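Local coordinates for S-M checkpoint control protein rad4 (Schizosaccharomyces pombe, PDB 4BU0), which is essential for DNA replication and S-M checkpoint control, its N-terminal pair of BRCT domains binding phosphorylated Crb2 to help establish the DNA damage checkpoint, at residues G9-T15 with D43-A49; R37-T41 with K56-A60; K68-W74 with L93-L99. One frame throughout, in Å; residues are numbered along the deposited sequence.

Contact 1 (G9-T15 with D43-A49)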
loop_
_atom_site.group_PDB
_atom_site.type_symbol
_atom_site.label_atom_id
_atom_site.label_comp_id
_atom_site.label_asym_id
_atom_site.label_seq_id
_atom_site.Cartn_x
_atom_site.Cartn_y
_atom_site.Cartn_z
ATOM N N GLY A 9 0.074 -20.994 14.178
ATOM C CA GLY A 9 1.239 -20.865 13.316
ATOM C C GLY A 9 1.339 -19.525 12.614
ATOM O O GLY A 9 2.406 -19.185 12.078
ATOM N N PHE A 10 0.228 -18.749 12.585
ATOM C CA PHE A 10 0.297 -17.405 12.002
ATOM C C PHE A 10 0.891 -16.444 13.005
ATOM O O PHE A 10 0.647 -16.581 14.209
ATOM C CB PHE A 10 -1.105 -16.901 11.609
ATOM C CG PHE A 10 -1.701 -17.466 10.357
ATOM C CD1 PHE A 10 -1.984 -18.826 10.251
ATOM C CD2 PHE A 10 -2.082 -16.625 9.316
ATOM C CE1 PHE A 10 -2.562 -19.343 9.087
ATOM C CE2 PHE A 10 -2.683 -17.140 8.156
ATOM C CZ PHE A 10 -2.903 -18.493 8.044
ATOM N N VAL A 11 1.652 -15.438 12.521
ATOM C CA VAL A 11 2.281 -14.432 13.374
ATOM C C VAL A 11 1.926 -13.111 12.722
ATOM O O VAL A 11 2.423 -12.803 11.635
ATOM C CB VAL A 11 3.798 -14.647 13.570
ATOM C CG1 VAL A 11 4.367 -13.584 14.505
ATOM C CG2 VAL A 11 4.082 -16.051 14.119
ATOM N N ILE A 12 1.017 -12.378 13.365
ATOM C CA ILE A 12 0.482 -11.153 12.773
ATOM C C ILE A 12 1.063 -9.906 13.405
ATOM O O ILE A 12 1.289 -9.844 14.600
ATOM C CB ILE A 12 -1.055 -11.228 12.921
ATOM C CG1 ILE A 12 -1.600 -12.359 11.995
ATOM C CG2 ILE A 12 -1.756 -9.858 12.674
ATOM C CD1 ILE A 12 -2.975 -12.850 12.331
ATOM N N CYS A 13 1.301 -8.881 12.556
ATOM C CA CYS A 13 1.843 -7.590 12.964
ATOM C C CYS A 13 1.034 -6.525 12.230
ATOM O O CYS A 13 0.568 -6.822 11.125
ATOM C CB CYS A 13 3.320 -7.543 12.580
ATOM S SG CYS A 13 4.207 -6.061 13.118
ATOM N N CYS A 14 0.850 -5.324 12.825
ATOM C CA CYS A 14 0.144 -4.212 12.172
ATOM C C CYS A 14 1.099 -3.084 11.883
ATOM O O CYS A 14 2.071 -2.861 12.635
ATOM C CB CYS A 14 -1.007 -3.685 13.031
ATOM S SG CYS A 14 -2.355 -4.859 13.281
ATOM N N THR A 15 0.772 -2.286 10.841
ATOM C CA THR A 15 1.490 -1.041 10.582
ATOM C C THR A 15 0.460 0.003 10.184
ATOM O O THR A 15 -0.401 -0.265 9.331
ATOM C CB THR A 15 2.652 -1.174 9.588
ATOM O OG1 THR A 15 3.356 0.072 9.565
ATOM C CG2 THR A 15 2.236 -1.552 8.166
ATOM N N ASP A 43 9.745 -13.759 12.674
ATOM C CA ASP A 43 8.770 -14.811 12.430
ATOM C C ASP A 43 7.394 -14.314 11.988
ATOM O O ASP A 43 6.533 -15.152 11.719
ATOM C CB ASP A 43 8.641 -15.732 13.642
ATOM C CG ASP A 43 8.179 -15.087 14.923
ATOM O OD1 ASP A 43 8.315 -13.855 15.053
ATOM O OD2 ASP A 43 7.732 -15.820 15.818
ATOM N N VAL A 44 7.216 -12.991 11.811
ATOM C CA VAL A 44 5.953 -12.469 11.288
ATOM C C VAL A 44 5.617 -13.146 9.951
ATOM O O VAL A 44 6.500 -13.342 9.089
ATOM C CB VAL A 44 6.015 -10.928 11.161
ATOM C CG1 VAL A 44 4.881 -10.370 10.280
ATOM C CG2 VAL A 44 5.979 -10.283 12.535
ATOM N N THR A 45 4.334 -13.511 9.761
ATOM C CA THR A 45 3.896 -14.146 8.528
ATOM C C THR A 45 2.962 -13.216 7.731
ATOM O O THR A 45 2.836 -13.343 6.504
ATOM C CB THR A 45 3.207 -15.488 8.828
ATOM O OG1 THR A 45 2.042 -15.273 9.642
ATOM C CG2 THR A 45 4.130 -16.469 9.550
ATOM N N HIS A 46 2.206 -12.360 8.455
ATOM C CA HIS A 46 1.207 -11.494 7.857
ATOM C C HIS A 46 1.315 -10.119 8.463
ATOM O O HIS A 46 1.333 -9.992 9.689
ATOM C CB HIS A 46 -0.200 -12.069 8.085
ATOM C CG HIS A 46 -0.419 -13.362 7.348
ATOM N ND1 HIS A 46 0.235 -14.541 7.733
ATOM C CD2 HIS A 46 -1.162 -13.623 6.240
ATOM C CE1 HIS A 46 -0.108 -15.455 6.831
ATOM N NE2 HIS A 46 -0.967 -14.966 5.933
ATOM N N LEU A 47 1.413 -9.082 7.604
ATOM C CA LEU A 47 1.502 -7.702 8.047
ATOM C C LEU A 47 0.225 -7.006 7.607
ATOM O O LEU A 47 -0.032 -6.883 6.410
ATOM C CB LEU A 47 2.758 -7.009 7.457
ATOM C CG LEU A 47 2.937 -5.538 7.766
ATOM C CD1 LEU A 47 3.269 -5.307 9.277
ATOM C CD2 LEU A 47 4.082 -4.953 6.895
ATOM N N ILE A 48 -0.568 -6.559 8.588
ATOM C CA ILE A 48 -1.821 -5.858 8.307
ATOM C C ILE A 48 -1.435 -4.387 8.207
ATOM O O ILE A 48 -0.914 -3.826 9.164
ATOM C CB ILE A 48 -2.857 -6.168 9.414
ATOM C CG1 ILE A 48 -3.206 -7.701 9.377
ATOM C CG2 ILE A 48 -4.122 -5.283 9.206
ATOM C CD1 ILE A 48 -3.992 -8.135 10.607
ATOM N N ALA A 49 -1.634 -3.780 7.032
ATOM C CA ALA A 49 -1.144 -2.418 6.807
ATOM C C ALA A 49 -2.233 -1.414 6.483
ATOM O O ALA A 49 -3.137 -1.718 5.696
ATOM C CB ALA A 49 -0.161 -2.451 5.650
#
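Asp-43 meets Val-11 most closely through its main chain, its carbonyl O lying 3.3 Å from Val-11 CB, while its OD1 is hydrogen-bonded to Thr-41. Val-44 follows with CG2 packed against Cys-13 CB at 3.8 Å. The next residue, Thr-45, is an extra one in the register: Val-11 lies closest to Val-44, but Ile-12 already pairs with His-46. Three bonds fill this step. Val-11 O accepts from both Thr-45 N (2.8 Å) and His-46 N (3.2 Å), and Val-11 N donates to Thr-45 OG1 at 2.9 Å. The same hydroxyl is hydrogen-bonded to His-46 ND1 (OG1 to ND1, 2.7 Å). The imidazole lies nearly parallel to the Phe-10 ring at a centroid separation of 4.7 Å, though slid so far that the two barely overlap; it also meets Trp-74.

From His-46 onward the pairing is regular and parallel, joining the two central strands of the four-stranded sheet, order 2-1-3-4, of the first BRCT domain. His-46 O receives Cys-13 N at 3.1 Å. Leu-47 turns to the face that helix 55-63 covers, where its CD1 is 4.0 Å from Cys-13 CB. Ile-48 N donates to Cys-13 O and Ile-48 O accepts from Thr-15 N, both 2.8 Å; its side chain lies on the other face, beneath helices 19-31 and 74-83, with CD1 3.5 Å from Ile-12 CG2. At Ala-49, CB sits 3.6 Å from Thr-15 CG2, whereas Thr-15 OG1 bonds to the modified side chain of the bound Crb2 phosphopeptide.

Contact 2 (R37-T41 with K56-A60)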
loop_
_atom_site.group_PDB
_atom_site.type_symbol
_atom_site.label_atom_id
_atom_site.label_comp_id
_atom_site.label_asym_id
_atom_site.label_seq_id
_atom_site.Cartn_x
_atom_site.Cartn_y
_atom_site.Cartn_z
ATOM N N ARG A 37 2.246 -9.750 17.216
ATOM C CA ARG A 37 3.490 -9.071 17.557
ATOM C C ARG A 37 3.393 -7.577 17.288
ATOM O O ARG A 37 2.991 -7.168 16.183
ATOM C CB ARG A 37 4.662 -9.677 16.771
ATOM C CG ARG A 37 4.961 -11.131 17.069
ATOM C CD ARG A 37 5.605 -11.323 18.451
ATOM N NE ARG A 37 5.628 -12.732 18.834
ATOM C CZ ARG A 37 4.671 -13.336 19.538
ATOM N NH1 ARG A 37 3.606 -12.646 19.967
ATOM N NH2 ARG A 37 4.756 -14.624 19.806
ATOM N N SER A 38 3.752 -6.754 18.305
ATOM C CA SER A 38 3.730 -5.296 18.179
ATOM C C SER A 38 4.951 -4.852 17.364
ATOM O O SER A 38 4.839 -3.925 16.557
ATOM C CB SER A 38 3.706 -4.650 19.558
ATOM O OG SER A 38 4.686 -5.273 20.367
ATOM N N ASP A 39 6.104 -5.506 17.563
ATOM C CA ASP A 39 7.309 -5.282 16.761
ATOM C C ASP A 39 7.222 -6.177 15.539
ATOM O O ASP A 39 6.610 -7.257 15.584
ATOM C CB ASP A 39 8.602 -5.630 17.545
ATOM C CG ASP A 39 8.916 -4.739 18.732
ATOM O OD1 ASP A 39 8.568 -3.537 18.689
ATOM O OD2 ASP A 39 9.561 -5.231 19.687
ATOM N N PHE A 40 7.877 -5.778 14.452
ATOM C CA PHE A 40 7.950 -6.636 13.305
ATOM C C PHE A 40 9.123 -7.596 13.584
ATOM O O PHE A 40 10.286 -7.213 13.432
ATOM C CB PHE A 40 8.148 -5.766 12.049
ATOM C CG PHE A 40 8.199 -6.423 10.686
ATOM C CD1 PHE A 40 8.413 -7.791 10.554
ATOM C CD2 PHE A 40 8.087 -5.659 9.524
ATOM C CE1 PHE A 40 8.493 -8.391 9.290
ATOM C CE2 PHE A 40 8.183 -6.255 8.264
ATOM C CZ PHE A 40 8.349 -7.619 8.150
ATOM N N THR A 41 8.816 -8.822 14.020
ATOM C CA THR A 41 9.849 -9.809 14.318
ATOM C C THR A 41 10.109 -10.697 13.104
ATOM O O THR A 41 9.309 -10.750 12.170
ATOM C CB THR A 41 9.437 -10.638 15.542
ATOM O OG1 THR A 41 8.264 -11.358 15.175
ATOM C CG2 THR A 41 9.170 -9.783 16.781
ATOM N N LYS A 56 7.962 -0.533 8.723
ATOM C CA LYS A 56 7.562 -1.950 8.650
ATOM C C LYS A 56 7.176 -2.329 7.231
ATOM O O LYS A 56 7.584 -3.365 6.717
ATOM C CB LYS A 56 6.368 -2.241 9.567
ATOM C CG LYS A 56 6.707 -2.304 11.064
ATOM C CD LYS A 56 5.431 -2.528 11.869
ATOM C CE LYS A 56 5.726 -2.639 13.364
ATOM N NZ LYS A 56 4.452 -2.636 14.139
ATOM N N TYR A 57 6.337 -1.468 6.586
ATOM C CA TYR A 57 5.934 -1.776 5.228
ATOM C C TYR A 57 7.136 -1.803 4.304
ATOM O O TYR A 57 7.280 -2.715 3.495
ATOM C CB TYR A 57 4.912 -0.729 4.744
ATOM C CG TYR A 57 4.319 -1.042 3.390
ATOM C CD1 TYR A 57 5.042 -0.811 2.215
ATOM C CD2 TYR A 57 3.009 -1.494 3.271
ATOM C CE1 TYR A 57 4.497 -1.094 0.966
ATOM C CE2 TYR A 57 2.442 -1.759 2.019
ATOM C CZ TYR A 57 3.183 -1.520 0.867
ATOM O OH TYR A 57 2.630 -1.772 -0.372
ATOM N N LYS A 58 8.010 -0.788 4.426
ATOM C CA LYS A 58 9.181 -0.725 3.551
ATOM C C LYS A 58 10.066 -1.971 3.694
ATOM O O LYS A 58 10.592 -2.469 2.696
ATOM C CB LYS A 58 9.996 0.528 3.836
ATOM C CG LYS A 58 9.299 1.819 3.368
ATOM C CD LYS A 58 10.131 3.038 3.773
ATOM C CE LYS A 58 9.376 4.310 3.458
ATOM N NZ LYS A 58 10.175 5.508 3.837
ATOM N N PHE A 59 10.248 -2.467 4.948
ATOM C CA PHE A 59 11.073 -3.653 5.166
ATOM C C PHE A 59 10.468 -4.870 4.488
ATOM O O PHE A 59 11.163 -5.625 3.823
ATOM C CB PHE A 59 11.222 -3.926 6.676
ATOM C CG PHE A 59 12.322 -4.926 6.957
ATOM C CD1 PHE A 59 12.080 -6.293 6.877
ATOM C CD2 PHE A 59 13.618 -4.497 7.226
ATOM C CE1 PHE A 59 13.120 -7.219 7.070
ATOM C CE2 PHE A 59 14.646 -5.420 7.438
ATOM C CZ PHE A 59 14.391 -6.771 7.340
ATOM N N ALA A 60 9.143 -5.081 4.652
ATOM C CA ALA A 60 8.511 -6.215 4.003
ATOM C C ALA A 60 8.600 -6.110 2.484
ATOM O O ALA A 60 8.878 -7.106 1.828
ATOM C CB ALA A 60 7.048 -6.322 4.437
#
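Phe-40 has more surface covered here than any other residue. Its CA-to-CB bond points toward helix 55-63, and the t rotamer carries the ring to the helix backbone, so that CE2 comes 3.3 Å from Lys-56 O and 3.9 Å from Ala-60 N. Those two atoms are themselves joined by a helical hydrogen bond of 3.1 Å (Ala-60 N to Lys-56 O), and both lie at the ring edge, near its plane. Ala-60 CB adds a methyl contact at 4.0 Å from Phe-40 CE2. Phe-59 approaches differently: its edge is directed at the face of Phe-40 in a T-shaped pair, with centroids 5.7 Å apart and planes at 78°.

Lys-56 is the second main contributor. Beyond chi1 its side chain is fully extended, running alongside Phe-40 (Lys-56 CB to Phe-40 CD2, 3.8 Å) and on to the turn before strand 40-41. There NZ donates to Ser-38 O at 2.8 Å. Buried though it is, the ammonium group is well supplied with acceptors, for it also bonds to Cys-14 O and to the modified side chain of the bound Crb2 peptide.

Ser-38 takes part through this carbonyl, its own side chain pointing away from the helix. The same segment receives the ligand: Asp-39 OD1 bonds to the peptide backbone, and Phe-40 and Thr-41 pair with an antiparallel strand of the peptide, so that the beta structure runs on across the interface. A lysine at the start of this helix, directed at the phosphorylated side chain, is characteristic of the phosphopeptide-binding site of BRCT domains.

Contact 3 (K68-W74 with L93-L99). Unlike the reference sequence in segment 93-99: Leu-98 (reference Phe).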
loop_
_atom_site.group_PDB
_atom_site.type_symbol
_atom_site.label_atom_id
_atom_site.label_comp_id
_atom_site.label_asym_id
_atom_site.label_seq_id
_atom_site.Cartn_x
_atom_site.Cartn_y
_atom_site.Cartn_z
ATOM N N LYS A 68 2.690 -11.776 3.784
ATOM C CA LYS A 68 1.518 -11.276 3.079
ATOM C C LYS A 68 1.100 -9.949 3.658
ATOM O O LYS A 68 1.016 -9.825 4.879
ATOM C CB LYS A 68 0.320 -12.252 3.174
ATOM C CG LYS A 68 0.605 -13.722 2.827
ATOM C CD LYS A 68 0.472 -14.024 1.365
ATOM C CE LYS A 68 0.883 -15.456 1.114
ATOM N NZ LYS A 68 1.718 -15.585 -0.109
ATOM N N ILE A 69 0.846 -8.948 2.782
ATOM C CA ILE A 69 0.391 -7.629 3.231
ATOM C C ILE A 69 -1.111 -7.621 3.096
ATOM O O ILE A 69 -1.686 -7.752 2.018
ATOM C CB ILE A 69 1.069 -6.430 2.550
ATOM C CG1 ILE A 69 2.597 -6.510 2.745
ATOM C CG2 ILE A 69 0.523 -5.112 3.134
ATOM C CD1 ILE A 69 3.278 -5.755 1.747
ATOM N N MET A 70 -1.762 -7.520 4.273
ATOM C CA MET A 70 -3.178 -7.692 4.397
ATOM C C MET A 70 -3.944 -6.455 4.714
ATOM O O MET A 70 -3.443 -5.534 5.353
ATOM C CB MET A 70 -3.419 -8.672 5.586
ATOM C CG MET A 70 -2.665 -10.008 5.485
ATOM S SD MET A 70 -3.061 -10.899 3.951
ATOM C CE MET A 70 -4.857 -11.146 4.124
ATOM N N SER A 71 -5.206 -6.461 4.291
ATOM C CA SER A 71 -6.137 -5.393 4.610
ATOM C C SER A 71 -6.573 -5.480 6.080
ATOM O O SER A 71 -6.626 -6.579 6.674
ATOM C CB SER A 71 -7.347 -5.504 3.695
ATOM O OG SER A 71 -8.419 -4.686 4.138
ATOM N N SER A 72 -6.952 -4.345 6.663
ATOM C CA SER A 72 -7.454 -4.325 8.027
ATOM C C SER A 72 -8.718 -5.140 8.212
ATOM O O SER A 72 -9.014 -5.519 9.338
ATOM C CB SER A 72 -7.730 -2.888 8.440
ATOM O OG SER A 72 -8.724 -2.334 7.595
ATOM N N GLU A 73 -9.462 -5.395 7.128
ATOM C CA GLU A 73 -10.722 -6.129 7.237
ATOM C C GLU A 73 -10.512 -7.644 7.322
ATOM O O GLU A 73 -11.456 -8.364 7.662
ATOM C CB GLU A 73 -11.658 -5.786 6.053
ATOM C CG GLU A 73 -11.444 -6.604 4.782
ATOM C CD GLU A 73 -11.092 -5.932 3.461
ATOM O OE1 GLU A 73 -11.624 -4.831 3.190
ATOM O OE2 GLU A 73 -10.343 -6.547 2.662
ATOM N N TRP A 74 -9.292 -8.148 6.990
ATOM C CA TRP A 74 -9.079 -9.587 6.985
ATOM C C TRP A 74 -9.468 -10.296 8.280
ATOM O O TRP A 74 -10.320 -11.187 8.265
ATOM C CB TRP A 74 -7.620 -9.909 6.619
ATOM C CG TRP A 74 -7.297 -11.365 6.711
ATOM C CD1 TRP A 74 -8.026 -12.409 6.198
ATOM C CD2 TRP A 74 -6.197 -11.943 7.418
ATOM N NE1 TRP A 74 -7.431 -13.614 6.542
ATOM C CE2 TRP A 74 -6.303 -13.352 7.280
ATOM C CE3 TRP A 74 -5.099 -11.405 8.119
ATOM C CZ2 TRP A 74 -5.381 -14.231 7.870
ATOM C CZ3 TRP A 74 -4.163 -12.284 8.665
ATOM C CH2 TRP A 74 -4.323 -13.675 8.544
ATOM N N LEU A 93 -9.248 -17.163 3.912
ATOM C CA LEU A 93 -9.687 -15.887 3.306
ATOM C C LEU A 93 -8.541 -14.944 2.990
ATOM O O LEU A 93 -8.799 -13.784 2.659
ATOM C CB LEU A 93 -10.736 -15.170 4.187
ATOM C CG LEU A 93 -11.950 -16.019 4.555
ATOM C CD1 LEU A 93 -12.915 -15.222 5.439
ATOM C CD2 LEU A 93 -12.723 -16.486 3.299
ATOM N N VAL A 94 -7.297 -15.420 3.046
ATOM C CA VAL A 94 -6.141 -14.552 2.832
ATOM C C VAL A 94 -6.161 -13.923 1.423
ATOM O O VAL A 94 -6.032 -12.691 1.290
ATOM C CB VAL A 94 -4.828 -15.313 3.123
ATOM C CG1 VAL A 94 -3.583 -14.564 2.595
ATOM C CG2 VAL A 94 -4.718 -15.611 4.620
ATOM N N ASP A 95 -6.343 -14.753 0.375
ATOM C CA ASP A 95 -6.291 -14.193 -0.981
ATOM C C ASP A 95 -7.393 -13.194 -1.267
ATOM O O ASP A 95 -7.203 -12.343 -2.134
ATOM C CB ASP A 95 -6.350 -15.318 -2.026
ATOM C CG ASP A 95 -5.090 -16.147 -2.138
ATOM O OD1 ASP A 95 -4.049 -15.727 -1.582
ATOM O OD2 ASP A 95 -5.138 -17.213 -2.796
ATOM N N LYS A 96 -8.507 -13.245 -0.524
ATOM C CA LYS A 96 -9.623 -12.328 -0.705
ATOM C C LYS A 96 -9.408 -11.007 0.025
ATOM O O LYS A 96 -10.186 -10.074 -0.183
ATOM C CB LYS A 96 -10.924 -12.974 -0.220
ATOM C CG LYS A 96 -11.440 -14.011 -1.219
ATOM C CD LYS A 96 -12.512 -14.900 -0.627
ATOM C CE LYS A 96 -13.190 -15.724 -1.696
ATOM N NZ LYS A 96 -14.198 -16.649 -1.113
ATOM N N HIS A 97 -8.405 -10.940 0.922
ATOM C CA HIS A 97 -8.214 -9.734 1.731
ATOM C C HIS A 97 -6.786 -9.216 1.678
ATOM O O HIS A 97 -6.339 -8.506 2.580
ATOM C CB HIS A 97 -8.654 -9.990 3.195
ATOM C CG HIS A 97 -10.114 -10.290 3.283
ATOM N ND1 HIS A 97 -11.053 -9.279 3.249
ATOM C CD2 HIS A 97 -10.753 -11.480 3.282
ATOM C CE1 HIS A 97 -12.237 -9.882 3.270
ATOM N NE2 HIS A 97 -12.110 -11.205 3.283
ATOM N N LEU A 98 -6.073 -9.498 0.597
ATOM C CA LEU A 98 -4.756 -8.915 0.418
ATOM C C LEU A 98 -4.939 -7.417 0.268
ATOM O O LEU A 98 -5.925 -6.964 -0.342
ATOM C CB LEU A 98 -4.077 -9.494 -0.846
ATOM C CG LEU A 98 -3.659 -10.938 -0.758
ATOM C CD1 LEU A 98 -3.257 -11.468 -2.163
ATOM C CD2 LEU A 98 -2.501 -11.114 0.175
ATOM N N LEU A 99 -3.998 -6.642 0.789
ATOM C CA LEU A 99 -4.115 -5.196 0.618
ATOM C C LEU A 99 -3.926 -4.832 -0.855
ATOM O O LEU A 99 -3.014 -5.376 -1.497
ATOM C CB LEU A 99 -3.047 -4.488 1.441
ATOM C CG LEU A 99 -3.231 -2.962 1.602
ATOM C CD1 LEU A 99 -4.445 -2.611 2.542
ATOM C CD2 LEU A 99 -1.969 -2.316 2.148
HETATM O O HOH W 1 -0.871 -7.606 -0.666
HETATM O O HOH W 2 -8.556 -6.325 0.217
#
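Strand 68-70 is one of the two edge strands of the four-stranded parallel sheet of the first BRCT domain, and here the segment leading from helix 74-83 toward the second BRCT repeat returns to cover it. The two backbones meet in a single beta bridge centred on Met-70 and Leu-98, whose CA atoms are 4.5 Å apart. Two hydrogen bonds flank the pair: Leu-99 N to Ile-69 O at 2.8 Å and Ser-71 N to His-97 O at 2.9 Å. The linker is bent into position by a type I turn from Val-94 to His-97, closed by His-97 N to Val-94 O at 3.0 Å.

Met-70 fills the space against this turn. Its m rotamers fold the side chain so that CE lies 3.4 Å from both Val-94 O and His-97 O, while SD is 3.9 Å from Val-94 CG1 and 3.8 Å from CD2 of Leu-98, a residue that is Phe in the reference sequence. Val-94 also packs on Trp-74, its CG2 3.6 Å from CZ2; the indole NE1 itself is bonded to Leu-92 O. One residue on from the bridge, Leu-99 CD2 touches Ile-69 CG2 at 3.9 Å.

Polar contacts gather where the strand gives way to helix 74-83. Ser-71 OG accepts a capping bond from Glu-73 N (3.2 Å), within the type I turn from Ser-71 to Trp-74. The Glu-73 carboxylate faces the linker, with OE2 accepting from His-97 ND1 at 2.9 Å, and water 2 donates to both Glu-73 OE2 (3.0 Å) and Leu-98 O (2.8 Å).

Contacts 1 and 3 lie on the sheet of the first BRCT domain, and contact 2 lies beside it, between strand 40-41 and helix 55-63. The centre of contact 1 is about 8 Å from that of contact 2 and about 11 Å from that of contact 3, whereas contacts 2 and 3 are about 16 Å apart between centres. Contacts 1 and 2 are joined by Ile-12 O to Arg-37 N and Cys-14 O to Lys-56 NZ, both 2.8 Å and probable hydrogen bonds; separately, Thr-15 OG1 and Lys-56 NZ both bond to the modified peptide side chain. Toward the linker, Leu-47 N meets Lys-68 O at 2.9 Å and Leu-47 O meets Met-70 N at 2.8 Å, continuing the sheet into contact 3.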